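Local structure of tannase (Fusobacterium nucleatum subsp. nucleatum ATCC 25586, 6YQ4) at residues Q182-Y187 against M424-S429; A134-L139 against S172-A177; S17-I20 against K25-K28; P54-Y57 against S62-S65. The protein acts as a tannase, a hydrolase active against gallotannins that probably splits their galloyl ester bonds and that carries a bound magnesium ion. One frame throughout, in Å; residues are numbered along the deposited sequence.

Interaction 1: residues Q182-Y187 against M424-S429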
loop_
_atom_site.group_PDB
_atom_site.type_symbol
_atom_site.label_atom_id
_atom_site.label_comp_id
_atom_site.label_asym_id
_atom_site.label_seq_id
_atom_site.Cartn_x
_atom_site.Cartn_y
_atom_site.Cartn_z
ATOM N N GLN A 182 -13.434 -13.109 9.325
ATOM C CA GLN A 182 -14.100 -14.267 8.746
ATOM C C GLN A 182 -14.427 -14.080 7.272
ATOM O O GLN A 182 -14.604 -15.073 6.560
ATOM C CB GLN A 182 -15.374 -14.563 9.528
ATOM C CG GLN A 182 -15.152 -14.728 11.015
ATOM C CD GLN A 182 -15.263 -16.168 11.464
ATOM O OE1 GLN A 182 -14.260 -16.876 11.572
ATOM N NE2 GLN A 182 -16.492 -16.617 11.724
ATOM N N ASP A 183 -14.512 -12.833 6.804
ATOM C CA ASP A 183 -14.840 -12.549 5.406
ATOM C C ASP A 183 -13.936 -13.278 4.420
ATOM O O ASP A 183 -14.369 -13.619 3.309
ATOM C CB ASP A 183 -14.722 -11.052 5.151
ATOM C CG ASP A 183 -15.579 -10.236 6.081
ATOM O OD1 ASP A 183 -16.187 -10.827 7.005
ATOM O OD2 ASP A 183 -15.644 -9.003 5.874
ATOM N N TYR A 184 -12.674 -13.490 4.788
ATOM C CA TYR A 184 -11.686 -14.052 3.892
ATOM C C TYR A 184 -11.651 -15.578 3.907
ATOM O O TYR A 184 -11.119 -16.181 2.962
ATOM C CB TYR A 184 -10.317 -13.488 4.256
ATOM C CG TYR A 184 -10.281 -11.983 4.250
ATOM C CD1 TYR A 184 -9.993 -11.288 3.092
ATOM C CD2 TYR A 184 -10.525 -11.251 5.406
ATOM C CE1 TYR A 184 -9.960 -9.905 3.078
ATOM C CE2 TYR A 184 -10.494 -9.875 5.402
ATOM C CZ TYR A 184 -10.203 -9.206 4.245
ATOM O OH TYR A 184 -10.171 -7.826 4.242
ATOM N N LEU A 185 -12.219 -16.210 4.938
ATOM C CA LEU A 185 -12.109 -17.660 5.088
ATOM C C LEU A 185 -12.699 -18.446 3.922
ATOM O O LEU A 185 -12.034 -19.388 3.458
ATOM C CB LEU A 185 -12.742 -18.099 6.415
ATOM C CG LEU A 185 -12.454 -17.303 7.682
ATOM C CD1 LEU A 185 -13.025 -18.062 8.871
ATOM C CD2 LEU A 185 -10.958 -17.065 7.861
ATOM N N PRO A 186 -13.905 -18.148 3.406
ATOM C CA PRO A 186 -14.398 -18.937 2.251
ATOM C C PRO A 186 -13.454 -18.911 1.056
ATOM O O PRO A 186 -13.405 -19.882 0.289
ATOM C CB PRO A 186 -15.753 -18.291 1.917
ATOM C CG PRO A 186 -16.206 -17.662 3.210
ATOM C CD PRO A 186 -14.914 -17.168 3.863
ATOM N N TYR A 187 -12.680 -17.840 0.880
ATOM C CA TYR A 187 -11.686 -17.863 -0.183
ATOM C C TYR A 187 -10.451 -18.659 0.219
ATOM O O TYR A 187 -9.816 -19.287 -0.640
ATOM C CB TYR A 187 -11.286 -16.445 -0.576
ATOM C CG TYR A 187 -12.405 -15.588 -1.127
ATOM C CD1 TYR A 187 -13.199 -14.816 -0.277
ATOM C CD2 TYR A 187 -12.645 -15.514 -2.510
ATOM C CE1 TYR A 187 -14.202 -14.006 -0.774
ATOM C CE2 TYR A 187 -13.652 -14.704 -3.021
ATOM C CZ TYR A 187 -14.429 -13.955 -2.138
ATOM O OH TYR A 187 -15.440 -13.150 -2.603
ATOM N N MET A 424 -10.161 0.488 6.319
ATOM C CA MET A 424 -11.010 1.336 7.162
ATOM C C MET A 424 -12.114 0.548 7.864
ATOM O O MET A 424 -12.418 0.811 9.032
ATOM C CB MET A 424 -11.619 2.462 6.340
ATOM C CG MET A 424 -10.590 3.429 5.795
ATOM S SD MET A 424 -9.595 4.198 7.087
ATOM C CE MET A 424 -10.847 5.240 7.798
ATOM N N TYR A 425 -12.733 -0.415 7.183
ATOM C CA TYR A 425 -13.831 -1.131 7.825
ATOM C C TYR A 425 -13.358 -2.169 8.833
ATOM O O TYR A 425 -14.194 -2.846 9.433
ATOM C CB TYR A 425 -14.724 -1.817 6.784
ATOM C CG TYR A 425 -15.215 -0.908 5.697
ATOM C CD1 TYR A 425 -16.182 0.054 5.952
ATOM C CD2 TYR A 425 -14.699 -1.002 4.410
ATOM C CE1 TYR A 425 -16.637 0.900 4.945
ATOM C CE2 TYR A 425 -15.133 -0.163 3.402
ATOM C CZ TYR A 425 -16.101 0.785 3.675
ATOM O OH TYR A 425 -16.527 1.613 2.669
ATOM N N TYR A 426 -12.055 -2.328 9.028
ATOM C CA TYR A 426 -11.550 -3.374 9.905
ATOM C C TYR A 426 -10.762 -2.850 11.100
ATOM O O TYR A 426 -10.505 -3.616 12.028
ATOM C CB TYR A 426 -10.665 -4.360 9.112
ATOM C CG TYR A 426 -11.404 -5.163 8.045
ATOM C CD1 TYR A 426 -12.055 -6.356 8.357
ATOM C CD2 TYR A 426 -11.449 -4.721 6.729
ATOM C CE1 TYR A 426 -12.721 -7.089 7.391
ATOM C CE2 TYR A 426 -12.120 -5.442 5.758
ATOM C CZ TYR A 426 -12.756 -6.615 6.089
ATOM O OH TYR A 426 -13.398 -7.308 5.095
ATOM N N ILE A 427 -10.371 -1.591 11.105
ATOM C CA ILE A 427 -9.513 -1.059 12.150
ATOM C C ILE A 427 -10.371 -0.700 13.350
ATOM O O ILE A 427 -11.315 0.084 13.232
ATOM C CB ILE A 427 -8.741 0.164 11.643
ATOM C CG1 ILE A 427 -7.745 -0.241 10.551
ATOM C CG2 ILE A 427 -8.021 0.846 12.803
ATOM C CD1 ILE A 427 -7.206 0.917 9.769
ATOM N N ASP A 428 -10.009 -1.248 14.508
ATOM C CA ASP A 428 -10.751 -1.226 15.764
ATOM C C ASP A 428 -9.755 -1.018 16.885
ATOM O O ASP A 428 -8.548 -1.227 16.710
ATOM C CB ASP A 428 -11.433 -2.572 16.056
ATOM C CG ASP A 428 -12.900 -2.494 16.001
ATOM O OD1 ASP A 428 -13.408 -1.396 15.694
ATOM O OD2 ASP A 428 -13.543 -3.534 16.275
ATOM N N SER A 429 -10.266 -0.716 18.080
ATOM C CA SER A 429 -9.379 -0.783 19.227
ATOM C C SER A 429 -8.891 -2.210 19.453
ATOM O O SER A 429 -7.847 -2.397 20.077
ATOM C CB SER A 429 -10.057 -0.193 20.482
ATOM O OG SER A 429 -10.959 -1.090 21.098
#

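Interaction 2: residues A134-L139 against S172-A177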
loop_
_atom_site.group_PDB
_atom_site.type_symbol
_atom_site.label_atom_id
_atom_site.label_comp_id
_atom_site.label_asym_id
_atom_site.label_seq_id
_atom_site.Cartn_x
_atom_site.Cartn_y
_atom_site.Cartn_z
ATOM N N ALA A 134 -8.430 -11.553 -4.444
ATOM C CA ALA A 134 -7.394 -12.580 -4.573
ATOM C C ALA A 134 -6.074 -12.180 -3.906
ATOM O O ALA A 134 -5.457 -12.989 -3.206
ATOM C CB ALA A 134 -7.149 -12.907 -6.056
ATOM N N ALA A 135 -5.585 -10.965 -4.158
ATOM C CA ALA A 135 -4.235 -10.651 -3.688
ATOM C C ALA A 135 -4.164 -10.618 -2.166
ATOM O O ALA A 135 -3.159 -11.048 -1.588
ATOM C CB ALA A 135 -3.733 -9.326 -4.268
ATOM N N ILE A 136 -5.213 -10.117 -1.497
ATOM C CA ILE A 136 -5.179 -10.097 -0.037
ATOM C C ILE A 136 -5.338 -11.519 0.489
ATOM O O ILE A 136 -4.734 -11.885 1.502
ATOM C CB ILE A 136 -6.214 -9.107 0.561
ATOM C CG1 ILE A 136 -6.080 -9.066 2.086
ATOM C CG2 ILE A 136 -7.660 -9.433 0.199
ATOM C CD1 ILE A 136 -4.706 -8.624 2.524
ATOM N N VAL A 137 -6.066 -12.366 -0.239
ATOM C CA VAL A 137 -6.207 -13.758 0.167
ATOM C C VAL A 137 -4.876 -14.488 0.050
ATOM O O VAL A 137 -4.513 -15.291 0.919
ATOM C CB VAL A 137 -7.309 -14.435 -0.659
ATOM C CG1 VAL A 137 -7.230 -15.969 -0.508
ATOM C CG2 VAL A 137 -8.672 -13.895 -0.246
ATOM N N ASP A 138 -4.100 -14.189 -0.996
ATOM C CA ASP A 138 -2.815 -14.863 -1.165
ATOM C C ASP A 138 -1.855 -14.496 -0.038
ATOM O O ASP A 138 -1.206 -15.375 0.542
ATOM C CB ASP A 138 -2.212 -14.531 -2.539
ATOM C CG ASP A 138 -2.970 -15.206 -3.715
ATOM O OD1 ASP A 138 -2.848 -14.743 -4.871
ATOM O OD2 ASP A 138 -3.689 -16.203 -3.497
ATOM N N LEU A 139 -1.785 -13.203 0.317
ATOM C CA LEU A 139 -0.909 -12.762 1.399
ATOM C C LEU A 139 -1.311 -13.385 2.733
ATOM O O LEU A 139 -0.445 -13.797 3.515
ATOM C CB LEU A 139 -0.926 -11.228 1.506
ATOM C CG LEU A 139 -0.317 -10.441 0.345
ATOM C CD1 LEU A 139 0.070 -9.034 0.760
ATOM C CD2 LEU A 139 0.886 -11.177 -0.250
ATOM N N SER A 172 -0.330 -4.553 2.413
ATOM C CA SER A 172 0.358 -4.640 3.700
ATOM C C SER A 172 -0.498 -4.035 4.823
ATOM O O SER A 172 -0.728 -4.674 5.860
ATOM C CB SER A 172 1.719 -3.960 3.575
ATOM O OG SER A 172 2.218 -3.599 4.825
ATOM N N ALA A 173 -1.063 -2.850 4.594
ATOM C CA ALA A 173 -1.952 -2.235 5.585
ATOM C C ALA A 173 -3.197 -3.082 5.835
ATOM O O ALA A 173 -3.601 -3.285 6.989
ATOM C CB ALA A 173 -2.352 -0.832 5.132
ATOM N N LEU A 174 -3.856 -3.534 4.758
ATOM C CA LEU A 174 -4.976 -4.472 4.880
ATOM C C LEU A 174 -4.613 -5.698 5.720
ATOM O O LEU A 174 -5.432 -6.185 6.499
ATOM C CB LEU A 174 -5.415 -4.952 3.497
ATOM C CG LEU A 174 -6.775 -4.685 2.883
ATOM C CD1 LEU A 174 -6.980 -5.670 1.726
ATOM C CD2 LEU A 174 -7.911 -4.778 3.898
ATOM N N LEU A 175 -3.420 -6.261 5.501
ATOM C CA LEU A 175 -2.995 -7.452 6.236
ATOM C C LEU A 175 -2.918 -7.180 7.730
ATOM O O LEU A 175 -3.239 -8.052 8.552
ATOM C CB LEU A 175 -1.639 -7.907 5.701
ATOM C CG LEU A 175 -1.148 -9.341 5.867
ATOM C CD1 LEU A 175 -2.002 -10.343 5.117
ATOM C CD2 LEU A 175 0.292 -9.399 5.406
ATOM N N GLY A 176 -2.500 -5.968 8.105
ATOM C CA GLY A 176 -2.499 -5.586 9.505
ATOM C C GLY A 176 -3.878 -5.279 10.061
ATOM O O GLY A 176 -4.104 -5.413 11.271
ATOM N N ALA A 177 -4.819 -4.881 9.209
ATOM C CA ALA A 177 -6.093 -4.399 9.722
ATOM C C ALA A 177 -7.121 -5.493 9.891
ATOM O O ALA A 177 -7.975 -5.374 10.774
ATOM C CB ALA A 177 -6.690 -3.326 8.820
#

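Interaction 3: residues S17-I20 against K25-K28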
loop_
_atom_site.group_PDB
_atom_site.type_symbol
_atom_site.label_atom_id
_atom_site.label_comp_id
_atom_site.label_asym_id
_atom_site.label_seq_id
_atom_site.Cartn_x
_atom_site.Cartn_y
_atom_site.Cartn_z
ATOM N N SER A 17 22.521 -22.932 -1.193
ATOM C CA SER A 17 23.406 -21.973 -0.543
ATOM C C SER A 17 23.725 -20.851 -1.518
ATOM O O SER A 17 24.286 -21.097 -2.593
ATOM C CB SER A 17 24.694 -22.650 -0.088
ATOM O OG SER A 17 24.457 -23.506 1.006
ATOM N N LYS A 18 23.377 -19.621 -1.145
ATOM C CA LYS A 18 23.640 -18.453 -1.968
ATOM C C LYS A 18 24.393 -17.422 -1.133
ATOM O O LYS A 18 24.646 -17.620 0.061
ATOM C CB LYS A 18 22.334 -17.882 -2.549
ATOM C CG LYS A 18 21.639 -18.846 -3.511
ATOM C CD LYS A 18 20.329 -18.315 -4.063
ATOM C CE LYS A 18 19.879 -19.190 -5.249
ATOM N NZ LYS A 18 19.067 -18.450 -6.285
ATOM N N GLU A 19 24.785 -16.326 -1.783
ATOM C CA GLU A 19 25.535 -15.270 -1.116
ATOM C C GLU A 19 25.439 -14.001 -1.946
ATOM O O GLU A 19 25.060 -14.025 -3.121
ATOM C CB GLU A 19 27.005 -15.650 -0.904
ATOM C CG GLU A 19 27.738 -16.002 -2.191
ATOM C CD GLU A 19 29.215 -16.264 -1.969
ATOM O OE1 GLU A 19 29.659 -16.200 -0.804
ATOM O OE2 GLU A 19 29.934 -16.520 -2.956
ATOM N N ILE A 20 25.776 -12.884 -1.306
ATOM C CA ILE A 20 25.821 -11.592 -1.976
ATOM C C ILE A 20 26.704 -10.685 -1.137
ATOM O O ILE A 20 26.729 -10.786 0.093
ATOM C CB ILE A 20 24.400 -11.005 -2.182
ATOM C CG1 ILE A 20 24.461 -9.712 -2.995
ATOM C CG2 ILE A 20 23.700 -10.758 -0.849
ATOM C CD1 ILE A 20 23.135 -9.066 -3.174
ATOM N N LYS A 25 31.061 -6.873 2.820
ATOM C CA LYS A 25 30.603 -7.996 3.629
ATOM C C LYS A 25 29.949 -9.053 2.747
ATOM O O LYS A 25 29.166 -8.730 1.848
ATOM C CB LYS A 25 29.605 -7.530 4.695
ATOM C CG LYS A 25 30.242 -6.831 5.900
ATOM C CD LYS A 25 30.242 -7.712 7.167
ATOM C CE LYS A 25 31.229 -7.210 8.230
ATOM N NZ LYS A 25 32.662 -7.349 7.840
ATOM N N LYS A 26 30.268 -10.319 3.014
ATOM C CA LYS A 26 29.624 -11.444 2.338
ATOM C C LYS A 26 28.433 -11.906 3.175
ATOM O O LYS A 26 28.608 -12.487 4.252
ATOM C CB LYS A 26 30.609 -12.592 2.104
ATOM C CG LYS A 26 31.338 -12.543 0.746
ATOM C CD LYS A 26 32.492 -13.541 0.672
ATOM C CE LYS A 26 31.977 -14.962 0.662
ATOM N NZ LYS A 26 32.968 -15.914 1.227
ATOM N N ILE A 27 27.223 -11.642 2.690
ATOM C CA ILE A 27 26.007 -12.146 3.318
ATOM C C ILE A 27 25.720 -13.519 2.716
ATOM O O ILE A 27 25.365 -13.629 1.541
ATOM C CB ILE A 27 24.829 -11.184 3.120
ATOM C CG1 ILE A 27 25.221 -9.768 3.543
ATOM C CG2 ILE A 27 23.589 -11.668 3.877
ATOM C CD1 ILE A 27 24.207 -8.741 3.183
ATOM N N LYS A 28 25.914 -14.571 3.504
ATOM C CA LYS A 28 25.572 -15.930 3.103
ATOM C C LYS A 28 24.218 -16.308 3.695
ATOM O O LYS A 28 23.916 -15.987 4.853
ATOM C CB LYS A 28 26.648 -16.922 3.555
ATOM C CG LYS A 28 28.002 -16.715 2.876
ATOM C CD LYS A 28 29.049 -17.728 3.318
ATOM C CE LYS A 28 28.535 -19.158 3.201
ATOM N NZ LYS A 28 29.657 -20.129 2.935
#

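Interaction 4: residues P54-Y57 against S62-S65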
loop_
_atom_site.group_PDB
_atom_site.type_symbol
_atom_site.label_atom_id
_atom_site.label_comp_id
_atom_site.label_asym_id
_atom_site.label_seq_id
_atom_site.Cartn_x
_atom_site.Cartn_y
_atom_site.Cartn_z
ATOM N N PRO A 54 19.359 -16.462 7.099
ATOM C CA PRO A 54 20.811 -16.301 7.260
ATOM C C PRO A 54 21.506 -17.608 7.632
ATOM O O PRO A 54 20.970 -18.445 8.364
ATOM C CB PRO A 54 20.930 -15.257 8.372
ATOM C CG PRO A 54 19.660 -14.460 8.264
ATOM C CD PRO A 54 18.603 -15.472 7.889
ATOM N N GLU A 55 22.719 -17.776 7.091
ATOM C CA GLU A 55 23.481 -18.999 7.305
ATOM C C GLU A 55 23.873 -19.173 8.766
ATOM O O GLU A 55 24.025 -20.306 9.236
ATOM C CB GLU A 55 24.713 -18.993 6.385
ATOM C CG GLU A 55 25.663 -20.201 6.489
ATOM C CD GLU A 55 25.037 -21.536 6.101
ATOM O OE1 GLU A 55 23.900 -21.552 5.595
ATOM O OE2 GLU A 55 25.688 -22.583 6.305
ATOM N N GLU A 56 24.035 -18.065 9.497
ATOM C CA GLU A 56 24.335 -18.132 10.926
ATOM C C GLU A 56 23.334 -18.991 11.687
ATOM O O GLU A 56 23.699 -19.646 12.668
ATOM C CB GLU A 56 24.346 -16.718 11.527
ATOM C CG GLU A 56 25.588 -15.896 11.211
ATOM C CD GLU A 56 25.576 -15.278 9.812
ATOM O OE1 GLU A 56 26.529 -14.529 9.507
ATOM O OE2 GLU A 56 24.629 -15.530 9.029
ATOM N N TYR A 57 22.071 -18.995 11.259
ATOM C CA TYR A 57 20.984 -19.643 11.983
ATOM C C TYR A 57 20.969 -21.157 11.811
ATOM O O TYR A 57 20.078 -21.824 12.363
ATOM C CB TYR A 57 19.657 -19.033 11.540
ATOM C CG TYR A 57 19.531 -17.567 11.927
ATOM C CD1 TYR A 57 20.425 -16.982 12.822
ATOM C CD2 TYR A 57 18.522 -16.775 11.404
ATOM C CE1 TYR A 57 20.319 -15.651 13.169
ATOM C CE2 TYR A 57 18.401 -15.445 11.756
ATOM C CZ TYR A 57 19.302 -14.889 12.635
ATOM O OH TYR A 57 19.176 -13.563 12.974
ATOM N N SER A 62 24.604 -15.926 16.190
ATOM C CA SER A 62 23.698 -14.808 16.371
ATOM C C SER A 62 24.041 -13.703 15.384
ATOM O O SER A 62 25.191 -13.564 14.965
ATOM C CB SER A 62 23.784 -14.266 17.804
ATOM O OG SER A 62 22.840 -14.910 18.638
ATOM N N ILE A 63 23.032 -12.920 15.024
ATOM C CA ILE A 63 23.211 -11.680 14.277
ATOM C C ILE A 63 22.615 -10.560 15.126
ATOM O O ILE A 63 21.388 -10.390 15.184
ATOM C CB ILE A 63 22.559 -11.726 12.891
ATOM C CG1 ILE A 63 23.128 -12.885 12.069
ATOM C CG2 ILE A 63 22.773 -10.404 12.192
ATOM C CD1 ILE A 63 24.334 -12.515 11.253
ATOM N N GLY A 64 23.479 -9.773 15.759
ATOM C CA GLY A 64 22.987 -8.777 16.691
ATOM C C GLY A 64 22.272 -9.486 17.820
ATOM O O GLY A 64 22.753 -10.494 18.346
ATOM N N SER A 65 21.090 -8.979 18.181
ATOM C CA SER A 65 20.255 -9.619 19.189
ATOM C C SER A 65 19.529 -10.855 18.678
ATOM O O SER A 65 18.907 -11.550 19.484
ATOM C CB SER A 65 19.211 -8.626 19.715
ATOM O OG SER A 65 19.733 -7.307 19.783
#

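Interaction 1: residues Q182-Y187 against M424-S429
The Tyr426 ring has Asp183 OD2 at its edge, near its plane, while the hydroxyl end of Tyr184 approaches it obliquely. The planes of the two tyrosine rings are inclined at 38°, with their centroids 5.8 Å apart, and the nearest carbons are Tyr184 CE2 and Tyr426 CZ at 4.0 Å. Tyr426 enters from the opposite direction to both of its partners and meets them with its hydroxyl and the ring carbons next to it. That hydroxyl donates to Asp183: Tyr426 OH to Asp183 OD2 is 2.9 Å. OD2 is met on its anti side, from 32° out of the carboxylate plane. With CG anti to its carbonyl carbon (chi1 -56°), Asp183 turns the carboxylate out to the incoming phenol. The same oxygen faces Lys419 NZ in a long, weak ion pair, which would be expected to help keep the group charged. Tyr184 OH lies 3.4 Å from Tyr426 OH, but its firm partner is elsewhere, since it hydrogen-bonds to Met420 O; its ring also makes a cation-pi contact with Lys140. Within the fold, the short 3-10 turn leading into helix 185-191 meets the loop between helix 415-420 and strand 435-439. Lys419 and Met420 of helix 415-420 pack beside Tyr426, and Ile136 of helix 134-148 packs against Tyr184.

Interaction 2: residues A134-L139 against S172-A177
Behind Leu174 and Leu175, which face Ile136 and Leu139 of the other helix, Ser172 OG is gripped by Ser204 O and more weakly by Ser162 OG, both on strands of the central sheet. Its helix is therefore pinned to the sheet on one side and presents leucines to helix 134-148 on another. Between the two helices the contact is wholly apolar. Ile136 holds CG1 opposite its own N (chi1 -177°), which carries the CG1-CD1 arm across the gap to meet Leu174 at about a right angle. Leu174 CD1 lies against that arm, 3.5 Å from Ile136 CG1, and also touches Ile136 CB at 3.7 Å. The arm's end, Ile136 CD1, reaches between the two leucines, lying 3.9 Å from Leu174 CB and 4.1 Å from Leu175 CD1. One turn further along, the same Leu175 CD1 methyl rests on the root of Leu139, 3.9 Å from its CB. A single methyl of Leu175 thus serves both Ile136 and Leu139. The short axes pass 10.1 Å apart at a crossing angle of -62°. Ile136, Leu139, Leu174 and Leu175, all buried, make the side-chain contacts, with Leu171 extending the apolar layer on the helix 167-177 side. On the far side of helix 134-148, Asp138 forms a salt bridge with Arg117 and a hydrogen bond with Gln47. Adjacent helices packed on one another and on a mainly parallel sheet are as in the alpha/beta-hydrolase fold, where helix 167-177 would follow the probable nucleophile elbow.

Interaction 3: residues S17-I20 against K25-K28
Ile20 and Ile27 form a hydrogen-bonded pair of the antiparallel type, joined by two backbone bonds. The tighter is Ile27 N to Ile20 O at 2.8 Å. Its partner, Ile20 N to Ile27 O, measures 3.0 Å. Ile27 O also takes a CA-H...O contact from Glu19 CA at 3.1 Å. Next along, Glu19 and Lys28 make a non-hydrogen-bonded pair, where Glu19 CB lies 4.1 Å from Lys28 CG. In Glu19, CG lies between the backbone N and the carbonyl carbon (chi1 57°) and the chain runs extended beyond it, bringing the carboxylate to Lys26. There Glu19 OE1 lies beside Lys26 CE at 3.0 Å, with Lys26 NZ further off at 3.9 Å from the same oxygen, a long salt bridge and a loose attraction on an exposed surface. Lys21 is a second, weak ionic neighbour of Glu19. On the reverse face the two isoleucines run side by side in the same direction, and Ile20 CG2 touches Ile27 CB at 4.1 Å. Both also pack on Thr102 of helix 100-106, and Ile27 reaches Leu105 as well, which seats this face against the body of the protein. Two adjacent antiparallel strands linked by a short turn make a beta hairpin, here at the outer edge of the central sheet, with 16-21 as its outermost strand on this side.

Interaction 4: residues P54-Y57 against S62-S65
Ile63 folds back onto Glu56 and Tyr57, residues of the short 3-10 turn that follows strand 48-54, within the loop leading on to strand 73-76. The first step of that turn is the bond from Tyr57 N to Pro54 O at 3.1 Å. The tight part is the methyl Ile63 CD1, which lies over the flat of the Glu56 carboxylate, 3.4 Å from Glu56 CD and 3.6 Å from Glu56 CG. A bend at chi2 (79°) curls the glutamate chain round so that its end meets the isoleucine at about a right angle. Tyr57 packs less closely: Ile63 CG1 approaches its ring obliquely, 4.1 Å from Tyr57 CE1, while Pro54 CB sits over the rim of one face. On the loose side, Ser62 turns its side chain away from the turn, and the chain through Gly64 and Ser65 runs on exposed. No hydrogen bond crosses this contact, which simply packs the loop onto its own start. Tyr57 is buried, and its side chain lies about 6 Å from that of Gly155 of the magnesium site, nearest atoms being meant. Tyr57 OH lies 3.9 Å from Ile63 CB and hydrogen-bonds to Gly108 O.

How the interactions relate
From the N terminus the four contacts come one after another, none nested in or crossing another: interaction 3, interaction 4, interaction 2, then interaction 1. Interaction 3 closes the hairpin at the sheet edge, and interaction 4 closes the loop after strand 48-54. These two meet through a probable hydrogen bond between Lys28 O and Glu55 N, 3.1 Å apart. Interaction 2 spans 32 residues to join two core helices. Interaction 1 spans 236 residues, bringing the loop before strand 435-439 back to helix 185-191. It touches interaction 2, with Tyr184 CE1 3.7 Å from Ile136 CG2. The pairs stay separate: interactions 2 and 4 are about 19 Å apart at their nearest atoms.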